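Local coordinates for protein (CD58) (Homo sapiens, PDB 1CCZ) that serves as the cell-surface adhesion ligand of the lymphocyte receptor CD2, which its amino-terminal immunoglobulin domain binds, at residues F15-N20 / M86-Y91; K29-K34 / E72-M77; E94-P99 / A154-S159. All coordinates share one frame; numbering follows the deposited sequence. Where two conformers were deposited one is given.

Contact 1: residues F15-N20 / M86-Y91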
loop_
_atom_site.group_PDB
_atom_site.type_symbol
_atom_site.label_atom_id
_atom_site.label_comp_id
_atom_site.label_asym_id
_atom_site.label_seq_id
_atom_site.Cartn_x
_atom_site.Cartn_y
_atom_site.Cartn_z
ATOM N N PHE A 15 -10.856 -3.179 8.375
ATOM C CA PHE A 15 -11.880 -3.227 7.342
ATOM C C PHE A 15 -13.112 -2.674 8.050
ATOM O O PHE A 15 -13.767 -3.381 8.820
ATOM C CB PHE A 15 -12.126 -4.669 6.895
ATOM C CG PHE A 15 -10.942 -5.316 6.200
ATOM C CD1 PHE A 15 -9.998 -4.553 5.522
ATOM C CD2 PHE A 15 -10.775 -6.695 6.225
ATOM C CE1 PHE A 15 -8.903 -5.162 4.878
ATOM C CE2 PHE A 15 -9.694 -7.313 5.590
ATOM C CZ PHE A 15 -8.756 -6.548 4.915
ATOM N N HIS A 16 -13.397 -1.394 7.814
ATOM C CA HIS A 16 -14.532 -0.724 8.447
ATOM C C HIS A 16 -15.864 -1.103 7.824
ATOM O O HIS A 16 -16.073 -0.955 6.615
ATOM C CB HIS A 16 -14.344 0.789 8.396
ATOM C CG HIS A 16 -13.180 1.274 9.210
ATOM N ND1 HIS A 16 -13.235 1.401 10.581
ATOM C CD2 HIS A 16 -11.927 1.636 8.842
ATOM C CE1 HIS A 16 -12.063 1.823 11.030
ATOM N NE2 HIS A 16 -11.251 1.972 9.994
ATOM N N VAL A 17 -16.758 -1.604 8.667
ATOM C CA VAL A 17 -18.066 -2.030 8.224
ATOM C C VAL A 17 -19.112 -1.119 8.834
ATOM O O VAL A 17 -19.103 -0.887 10.043
ATOM C CB VAL A 17 -18.354 -3.470 8.670
ATOM C CG1 VAL A 17 -19.803 -3.818 8.419
ATOM C CG2 VAL A 17 -17.460 -4.428 7.924
ATOM N N PRO A 18 -20.009 -0.564 7.994
ATOM C CA PRO A 18 -21.106 0.339 8.389
ATOM C C PRO A 18 -21.749 -0.042 9.740
ATOM O O PRO A 18 -22.407 -1.082 9.864
ATOM C CB PRO A 18 -22.108 0.211 7.237
ATOM C CG PRO A 18 -21.388 -0.582 6.138
ATOM C CD PRO A 18 -19.965 -0.767 6.537
ATOM N N SER A 19 -21.578 0.808 10.743
ATOM C CA SER A 19 -22.116 0.511 12.062
ATOM C C SER A 19 -23.468 1.143 12.381
ATOM O O SER A 19 -23.557 2.347 12.634
ATOM C CB SER A 19 -21.098 0.914 13.140
ATOM O OG SER A 19 -21.675 0.878 14.437
ATOM N N ASN A 20 -24.520 0.321 12.355
ATOM C CA ASN A 20 -25.882 0.759 12.694
ATOM C C ASN A 20 -26.447 -0.241 13.721
ATOM O O ASN A 20 -26.123 -0.154 14.917
ATOM C CB ASN A 20 -26.791 0.844 11.442
ATOM C CG ASN A 20 -26.488 -0.232 10.409
ATOM O OD1 ASN A 20 -25.503 -0.150 9.668
ATOM N ND2 ASN A 20 -27.346 -1.244 10.347
ATOM N N MET A 86 -19.977 -7.769 1.733
ATOM C CA MET A 86 -19.065 -6.749 2.221
ATOM C C MET A 86 -17.741 -7.344 1.792
ATOM O O MET A 86 -17.222 -8.275 2.423
ATOM C CB MET A 86 -19.137 -6.622 3.730
ATOM C CG MET A 86 -20.433 -6.034 4.214
ATOM S SD MET A 86 -20.403 -4.242 4.298
ATOM C CE MET A 86 -18.673 -3.898 4.461
ATOM N N LYS A 87 -17.238 -6.839 0.665
ATOM C CA LYS A 87 -15.984 -7.309 0.091
ATOM C C LYS A 87 -14.913 -6.253 0.237
ATOM O O LYS A 87 -15.174 -5.066 0.058
ATOM C CB LYS A 87 -16.169 -7.641 -1.388
ATOM C CG LYS A 87 -16.661 -9.055 -1.651
ATOM C CD LYS A 87 -17.817 -9.071 -2.655
ATOM C CE LYS A 87 -17.318 -9.083 -4.109
ATOM N NZ LYS A 87 -17.179 -7.710 -4.741
ATOM N N PHE A 88 -13.708 -6.696 0.587
ATOM C CA PHE A 88 -12.574 -5.799 0.758
ATOM C C PHE A 88 -11.380 -6.449 0.100
ATOM O O PHE A 88 -11.086 -7.608 0.404
ATOM C CB PHE A 88 -12.236 -5.611 2.240
ATOM C CG PHE A 88 -13.274 -4.866 3.015
ATOM C CD1 PHE A 88 -14.424 -5.511 3.468
ATOM C CD2 PHE A 88 -13.102 -3.519 3.311
ATOM C CE1 PHE A 88 -15.388 -4.822 4.207
ATOM C CE2 PHE A 88 -14.059 -2.815 4.054
ATOM C CZ PHE A 88 -15.204 -3.468 4.503
ATOM N N PHE A 89 -10.711 -5.758 -0.827
ATOM C CA PHE A 89 -9.501 -6.353 -1.390
ATOM C C PHE A 89 -8.334 -5.593 -0.776
ATOM O O PHE A 89 -8.200 -4.371 -0.904
ATOM C CB PHE A 89 -9.455 -6.374 -2.941
ATOM C CG PHE A 89 -10.839 -6.522 -3.566
ATOM C CD1 PHE A 89 -11.819 -5.576 -3.313
ATOM C CD2 PHE A 89 -11.203 -7.663 -4.276
ATOM C CE1 PHE A 89 -13.118 -5.772 -3.734
ATOM C CE2 PHE A 89 -12.497 -7.861 -4.699
ATOM C CZ PHE A 89 -13.458 -6.919 -4.425
ATOM N N LEU A 90 -7.542 -6.348 -0.032
ATOM C CA LEU A 90 -6.403 -5.821 0.678
ATOM C C LEU A 90 -5.113 -6.077 -0.085
ATOM O O LEU A 90 -4.844 -7.203 -0.512
ATOM C CB LEU A 90 -6.320 -6.479 2.063
ATOM C CG LEU A 90 -5.019 -6.283 2.855
ATOM C CD1 LEU A 90 -4.950 -4.842 3.342
ATOM C CD2 LEU A 90 -4.947 -7.263 4.031
ATOM N N TYR A 91 -4.330 -5.018 -0.268
ATOM C CA TYR A 91 -3.028 -5.138 -0.911
ATOM C C TYR A 91 -2.033 -4.822 0.200
ATOM O O TYR A 91 -2.257 -3.904 0.996
ATOM C CB TYR A 91 -2.898 -4.137 -2.053
ATOM C CG TYR A 91 -3.947 -4.337 -3.106
ATOM C CD1 TYR A 91 -3.791 -5.320 -4.084
ATOM C CD2 TYR A 91 -5.139 -3.601 -3.084
ATOM C CE1 TYR A 91 -4.804 -5.583 -5.020
ATOM C CE2 TYR A 91 -6.166 -3.852 -4.015
ATOM C CZ TYR A 91 -5.992 -4.852 -4.981
ATOM O OH TYR A 91 -7.007 -5.158 -5.882
#
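Phe15 and Phe88 both place CG anti to the carbonyl carbon and beside the backbone N (chi1 -65° and -68°), in the core of an immunoglobulin beta sandwich, and the two side chains slide past each other in opposite directions. The planes are only 19° from parallel but slid well apart, with the centroids 5.1 Å from each other, so the two faces barely overlap. Each ring instead covers the other's CB. Phe15 CB sits 3.8 Å from the centroid of the Phe88 ring, over its face, and Phe88 CB lies 4.1 Å from the centroid of the Phe15 ring. This reciprocal CH-pi pair suits flat, bulky phenylalanines, which can fill the space between two sheets with few side chains. At the edge of the Phe15 ring, CZ meets Leu90 CB at 3.8 Å. Segment 15-20 begins at the end of strand 13-15, in the opposite sheet, and runs on as loop, anchored through Val17 N, bonded to Ser61 OG. Tyr75 and Phe1 extend the aromatic cluster, the first meeting Phe15 and the second Phe88. Farther along, the unbranched thioether of Met86 suits its place by bending at chi2 and chi3: CE touches Val17 CG2 at 3.7 Å and Pro18 CD at 4.0 Å. The carbonyl of His16 ends at the edge of the Phe88 ring, with His16 O 3.4 Å from Phe88 CZ.

Contact 2: residues K29-K34 / E72-M77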
loop_
_atom_site.group_PDB
_atom_site.type_symbol
_atom_site.label_atom_id
_atom_site.label_comp_id
_atom_site.label_asym_id
_atom_site.label_seq_id
_atom_site.Cartn_x
_atom_site.Cartn_y
_atom_site.Cartn_z
ATOM N N LYS A 29 -14.071 -13.993 6.000
ATOM C CA LYS A 29 -13.376 -14.976 5.191
ATOM C C LYS A 29 -12.346 -14.286 4.310
ATOM O O LYS A 29 -12.532 -13.135 3.915
ATOM C CB LYS A 29 -14.360 -15.736 4.305
ATOM C CG LYS A 29 -15.203 -16.766 5.035
ATOM C CD LYS A 29 -16.314 -17.275 4.130
ATOM C CE LYS A 29 -17.032 -18.482 4.734
ATOM N NZ LYS A 29 -18.174 -18.934 3.878
ATOM N N LYS A 30 -11.260 -15.005 4.041
ATOM C CA LYS A 30 -10.174 -14.549 3.174
ATOM C C LYS A 30 -10.323 -15.529 2.024
ATOM O O LYS A 30 -9.904 -16.687 2.119
ATOM C CB LYS A 30 -8.826 -14.742 3.857
ATOM C CG LYS A 30 -7.610 -14.430 2.992
ATOM C CD LYS A 30 -6.342 -14.786 3.755
ATOM C CE LYS A 30 -5.113 -14.124 3.172
ATOM N NZ LYS A 30 -4.617 -14.913 2.021
ATOM N N GLN A 31 -10.941 -15.060 0.947
ATOM C CA GLN A 31 -11.209 -15.922 -0.184
ATOM C C GLN A 31 -12.361 -16.783 0.335
ATOM O O GLN A 31 -13.426 -16.267 0.676
ATOM C CB GLN A 31 -9.996 -16.807 -0.512
ATOM C CG GLN A 31 -8.997 -16.194 -1.492
ATOM C CD GLN A 31 -9.648 -15.679 -2.774
ATOM O OE1 GLN A 31 -10.720 -15.058 -2.743
ATOM N NE2 GLN A 31 -8.999 -15.933 -3.912
ATOM N N LYS A 32 -12.144 -18.084 0.446
ATOM C CA LYS A 32 -13.216 -18.929 0.926
ATOM C C LYS A 32 -12.919 -19.527 2.287
ATOM O O LYS A 32 -13.713 -20.302 2.804
ATOM C CB LYS A 32 -13.490 -20.046 -0.085
ATOM C CG LYS A 32 -14.295 -19.596 -1.293
ATOM C CD LYS A 32 -15.694 -19.155 -0.890
ATOM C CE LYS A 32 -16.298 -18.206 -1.930
ATOM N NZ LYS A 32 -16.803 -18.907 -3.157
ATOM N N ASP A 33 -11.789 -19.169 2.878
ATOM C CA ASP A 33 -11.445 -19.723 4.175
ATOM C C ASP A 33 -11.742 -18.750 5.299
ATOM O O ASP A 33 -11.672 -17.537 5.112
ATOM C CB ASP A 33 -9.985 -20.140 4.179
ATOM C CG ASP A 33 -9.639 -20.980 2.972
ATOM O OD1 ASP A 33 -10.169 -22.110 2.854
ATOM O OD2 ASP A 33 -8.852 -20.504 2.125
ATOM N N LYS A 34 -12.093 -19.299 6.462
ATOM C CA LYS A 34 -12.444 -18.501 7.626
ATOM C C LYS A 34 -11.246 -17.788 8.213
ATOM O O LYS A 34 -10.159 -18.343 8.306
ATOM C CB LYS A 34 -13.086 -19.386 8.702
ATOM C CG LYS A 34 -14.508 -19.836 8.387
ATOM C CD LYS A 34 -15.301 -20.124 9.665
ATOM C CE LYS A 34 -15.049 -21.521 10.217
ATOM N NZ LYS A 34 -15.910 -21.776 11.422
ATOM N N GLU A 72 -2.378 -10.429 1.403
ATOM C CA GLU A 72 -2.972 -9.728 0.270
ATOM C C GLU A 72 -4.028 -10.643 -0.325
ATOM O O GLU A 72 -3.724 -11.754 -0.770
ATOM C CB GLU A 72 -1.926 -9.425 -0.792
ATOM C CG GLU A 72 -2.528 -8.793 -2.019
ATOM C CD GLU A 72 -1.509 -8.010 -2.813
ATOM O OE1 GLU A 72 -0.660 -7.337 -2.192
ATOM O OE2 GLU A 72 -1.562 -8.070 -4.057
ATOM N N ASP A 73 -5.262 -10.174 -0.363
ATOM C CA ASP A 73 -6.322 -11.034 -0.850
ATOM C C ASP A 73 -7.649 -10.323 -0.744
ATOM O O ASP A 73 -7.728 -9.171 -0.308
ATOM C CB ASP A 73 -6.373 -12.281 0.035
ATOM C CG ASP A 73 -6.595 -13.537 -0.742
ATOM O OD1 ASP A 73 -7.243 -13.470 -1.809
ATOM O OD2 ASP A 73 -6.119 -14.595 -0.280
ATOM N N GLU A 74 -8.697 -11.023 -1.155
ATOM C CA GLU A 74 -10.028 -10.490 -1.025
ATOM C C GLU A 74 -10.595 -11.085 0.260
ATOM O O GLU A 74 -10.408 -12.271 0.534
ATOM C CB GLU A 74 -10.902 -10.909 -2.183
ATOM C CG GLU A 74 -12.104 -10.014 -2.296
ATOM C CD GLU A 74 -13.338 -10.753 -2.713
ATOM O OE1 GLU A 74 -13.266 -11.982 -2.927
ATOM O OE2 GLU A 74 -14.388 -10.091 -2.827
ATOM N N TYR A 75 -11.264 -10.250 1.047
ATOM C CA TYR A 75 -11.868 -10.666 2.304
ATOM C C TYR A 75 -13.337 -10.310 2.212
ATOM O O TYR A 75 -13.709 -9.275 1.637
ATOM C CB TYR A 75 -11.247 -9.932 3.492
ATOM C CG TYR A 75 -9.817 -10.316 3.790
ATOM C CD1 TYR A 75 -8.771 -9.932 2.932
ATOM C CD2 TYR A 75 -9.498 -11.054 4.934
ATOM C CE1 TYR A 75 -7.438 -10.271 3.210
ATOM C CE2 TYR A 75 -8.172 -11.399 5.222
ATOM C CZ TYR A 75 -7.151 -10.999 4.352
ATOM O OH TYR A 75 -5.848 -11.311 4.646
ATOM N N GLU A 76 -14.171 -11.176 2.782
ATOM C CA GLU A 76 -15.611 -10.965 2.760
ATOM C C GLU A 76 -16.203 -11.125 4.167
ATOM O O GLU A 76 -15.819 -12.019 4.923
ATOM C CB GLU A 76 -16.257 -11.965 1.787
ATOM C CG GLU A 76 -15.465 -12.184 0.499
ATOM C CD GLU A 76 -14.411 -13.292 0.612
ATOM O OE1 GLU A 76 -14.605 -14.219 1.426
ATOM O OE2 GLU A 76 -13.383 -13.244 -0.115
ATOM N N MET A 77 -17.124 -10.239 4.508
ATOM C CA MET A 77 -17.789 -10.272 5.798
ATOM C C MET A 77 -19.225 -10.705 5.624
ATOM O O MET A 77 -19.901 -10.234 4.714
ATOM C CB MET A 77 -17.799 -8.879 6.420
ATOM C CG MET A 77 -18.273 -8.852 7.861
ATOM S SD MET A 77 -19.668 -7.732 8.128
ATOM C CE MET A 77 -20.981 -8.770 7.492
#
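Lys30 NZ is gripped by two acceptors, Asp73 OD2 and the backbone O of Ser70. The salt bridge to Asp73 OD2 measures 2.8 Å and uses the anti lone pair, while Asp73 OD1 accepts from Glu74 N. Lys30 CG, anti to the backbone N (chi1 174°), lies 4.0 Å from the centroid of the Tyr75 ring, over the face but offset toward the rim. The two side chains run side by side, pointing the same way. Lysine suits this place because its methylenes cover the ring while the ammonium reaches acceptors; Tyr75 OH, for its part, bonds to Asp71 O. The strands pair antiparallel: Lys29 N meets Glu76 O at 2.8 Å, and Glu76 N returns to Lys29 O at 2.8 Å. The type II' turn from Lys30 to Asp33 then reverses the chain into strand 33-39, with Gln31 at a positive phi of 74° and its N bonded to Glu74 O at 2.9 Å. Strand 26-30 thus sits between strand 33-39 and strand 73-78, whose other neighbour is strand 86-93, in the sheet corresponding to the GFCC'C'' face used for adhesion in this family.

Contact 3: residues E94-P99 / A154-S159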
loop_
_atom_site.group_PDB
_atom_site.type_symbol
_atom_site.label_atom_id
_atom_site.label_comp_id
_atom_site.label_asym_id
_atom_site.label_seq_id
_atom_site.Cartn_x
_atom_site.Cartn_y
_atom_site.Cartn_z
ATOM N N GLU A 94 5.217 -2.950 0.570
ATOM C CA GLU A 94 6.426 -2.647 1.288
ATOM C C GLU A 94 6.675 -1.137 0.975
ATOM O O GLU A 94 6.398 -0.660 -0.133
ATOM C CB GLU A 94 7.498 -3.594 0.770
ATOM C CG GLU A 94 8.867 -3.049 0.595
ATOM C CD GLU A 94 9.742 -4.064 -0.116
ATOM O OE1 GLU A 94 9.399 -5.271 -0.012
ATOM O OE2 GLU A 94 10.739 -3.673 -0.776
ATOM N N MET A 95 7.111 -0.376 1.966
ATOM C CA MET A 95 7.362 1.047 1.768
ATOM C C MET A 95 8.587 1.277 0.895
ATOM O O MET A 95 9.504 0.448 0.874
ATOM C CB MET A 95 7.565 1.720 3.115
ATOM C CG MET A 95 6.260 2.001 3.831
ATOM S SD MET A 95 6.554 2.673 5.460
ATOM C CE MET A 95 7.889 1.540 6.027
ATOM N N VAL A 96 8.606 2.400 0.165
ATOM C CA VAL A 96 9.737 2.732 -0.713
ATOM C C VAL A 96 10.914 3.204 0.129
ATOM O O VAL A 96 10.725 3.690 1.257
ATOM C CB VAL A 96 9.387 3.883 -1.722
ATOM C CG1 VAL A 96 8.249 3.482 -2.618
ATOM C CG2 VAL A 96 9.027 5.163 -0.974
ATOM N N SER A 97 12.134 3.031 -0.387
ATOM C CA SER A 97 13.296 3.549 0.318
ATOM C C SER A 97 13.555 4.928 -0.328
ATOM O O SER A 97 12.767 5.384 -1.173
ATOM C CB SER A 97 14.511 2.631 0.162
ATOM O OG SER A 97 14.715 2.233 -1.172
ATOM N N LYS A 98 14.628 5.595 0.065
ATOM C CA LYS A 98 14.920 6.897 -0.503
ATOM C C LYS A 98 15.573 6.724 -1.879
ATOM O O LYS A 98 16.517 5.940 -2.028
ATOM C CB LYS A 98 15.833 7.676 0.441
ATOM C CG LYS A 98 16.164 9.085 -0.031
ATOM C CD LYS A 98 17.535 9.515 0.479
ATOM C CE LYS A 98 17.666 11.035 0.520
ATOM N NZ LYS A 98 16.347 11.754 0.636
ATOM N N PRO A 99 15.072 7.443 -2.910
ATOM C CA PRO A 99 15.664 7.308 -4.243
ATOM C C PRO A 99 17.113 7.795 -4.323
ATOM O O PRO A 99 17.551 8.640 -3.523
ATOM C CB PRO A 99 14.752 8.144 -5.154
ATOM C CG PRO A 99 13.604 8.561 -4.328
ATOM C CD PRO A 99 13.944 8.398 -2.890
ATOM N N ALA A 154 9.962 8.700 -5.172
ATOM C CA ALA A 154 9.540 7.304 -5.303
ATOM C C ALA A 154 8.236 7.252 -4.510
ATOM O O ALA A 154 8.181 7.665 -3.346
ATOM C CB ALA A 154 10.557 6.363 -4.694
ATOM N N VAL A 155 7.172 6.773 -5.140
ATOM C CA VAL A 155 5.897 6.719 -4.449
ATOM C C VAL A 155 5.065 5.461 -4.762
ATOM O O VAL A 155 5.139 4.879 -5.846
ATOM C CB VAL A 155 5.072 8.017 -4.774
ATOM C CG1 VAL A 155 5.094 8.276 -6.246
ATOM C CG2 VAL A 155 3.638 7.891 -4.285
ATOM N N ASN A 156 4.332 5.004 -3.761
ATOM C CA ASN A 156 3.415 3.882 -3.930
ATOM C C ASN A 156 2.243 4.194 -3.014
ATOM O O ASN A 156 2.237 5.223 -2.317
ATOM C CB ASN A 156 4.064 2.509 -3.637
ATOM C CG ASN A 156 4.424 2.295 -2.174
ATOM O OD1 ASN A 156 3.991 3.024 -1.286
ATOM N ND2 ASN A 156 5.228 1.273 -1.925
ATOM N N ARG A 157 1.239 3.333 -3.029
ATOM C CA ARG A 157 0.046 3.558 -2.227
ATOM C C ARG A 157 0.268 3.813 -0.751
ATOM O O ARG A 157 -0.539 4.474 -0.123
ATOM C CB ARG A 157 -0.904 2.373 -2.377
ATOM C CG ARG A 157 -1.397 2.170 -3.790
ATOM C CD ARG A 157 -2.521 3.132 -4.059
ATOM N NE ARG A 157 -3.221 2.804 -5.293
ATOM C CZ ARG A 157 -4.449 3.225 -5.569
ATOM N NH1 ARG A 157 -5.092 3.986 -4.684
ATOM N NH2 ARG A 157 -5.024 2.898 -6.724
ATOM N N VAL A 158 1.354 3.307 -0.185
ATOM C CA VAL A 158 1.555 3.481 1.243
ATOM C C VAL A 158 2.711 4.352 1.681
ATOM O O VAL A 158 2.929 4.499 2.885
ATOM C CB VAL A 158 1.735 2.118 1.931
ATOM C CG1 VAL A 158 0.514 1.244 1.658
ATOM C CG2 VAL A 158 2.993 1.432 1.418
ATOM N N SER A 159 3.452 4.933 0.738
ATOM C CA SER A 159 4.609 5.739 1.135
ATOM C C SER A 159 5.201 6.560 0.012
ATOM O O SER A 159 4.817 6.439 -1.153
ATOM C CB SER A 159 5.716 4.817 1.652
ATOM O OG SER A 159 6.195 4.006 0.582
#
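Val96 N donates to Ser159 OG at 2.9 Å in an almost straight bond (169° at the hydrogen), and Ser159 OG in turn donates a hydrogen bond to Asn156 OD1 at 3.1 Å. A small hydroxyl suits this place because it can accept and donate at once, joining the loop 94-99, which leads from one immunoglobulin domain into the next, to the turn between strands 150-156 and 159-165. That turn is type I, from Asn156 to Ser159, and within it Asn156 makes an Asx turn, with OD1 accepting from Val158 N at 2.9 Å. The two donors Ser159 OG and Val158 N approach OD1 from opposite faces of the amide plane, while Ser159 N adds a weak bond. The asparagine CG stands between the backbone N and the carbonyl carbon (chi1 68°), folded back over its own turn. Its other branch, ND2, gives a hydrogen to Glu94 O at 2.9 Å, close to the amide plane, and another to Thr118 O. An asparagine thus serves both sides, its oxygen fastening the turn and its nitrogen the linker. The polar end of Glu94 looks to Gly117 N, and Ser97 OG to Glu116 N.

Apolar groups fill in beside these bonds. Val96 CB lies 4.0 Å from Ala154 CB, which Pro99 CG also meets at 3.8 Å; a small alanine leaves room for both. Met95 CG rests 3.6 Å from Ser159 CB, and Val158 packs on Tyr6, Val8 and Leu93 of the first domain. Both atoms of the Asn156 amide and the Ser159 hydroxyl therefore have defined partners, consistent with directional bonds setting the orientation of linker and turn while apolar side chains fill the domain junction beside them.

Overall arrangement
Contacts 1 and 2 belong to the same amino-terminal beta sandwich, their centres about 11 Å apart, and share a sheet in which strands 73-78 and 86-93 are neighbours. Contact 1 is buried, bridges that sheet to its opposite layer and has no hydrogen bond between its segments. Contact 2 lies within the sheet at the surface, where backbone pairing and charged side chains dominate; Tyr75 turns inward from it to reach the aromatic cluster of contact 1. Contact 3 is centred about 25 Å from contact 1, at the junction with the second domain. Partly buried, it mixes both chemistries, with uncharged polar side chains taking the place of salt bridges.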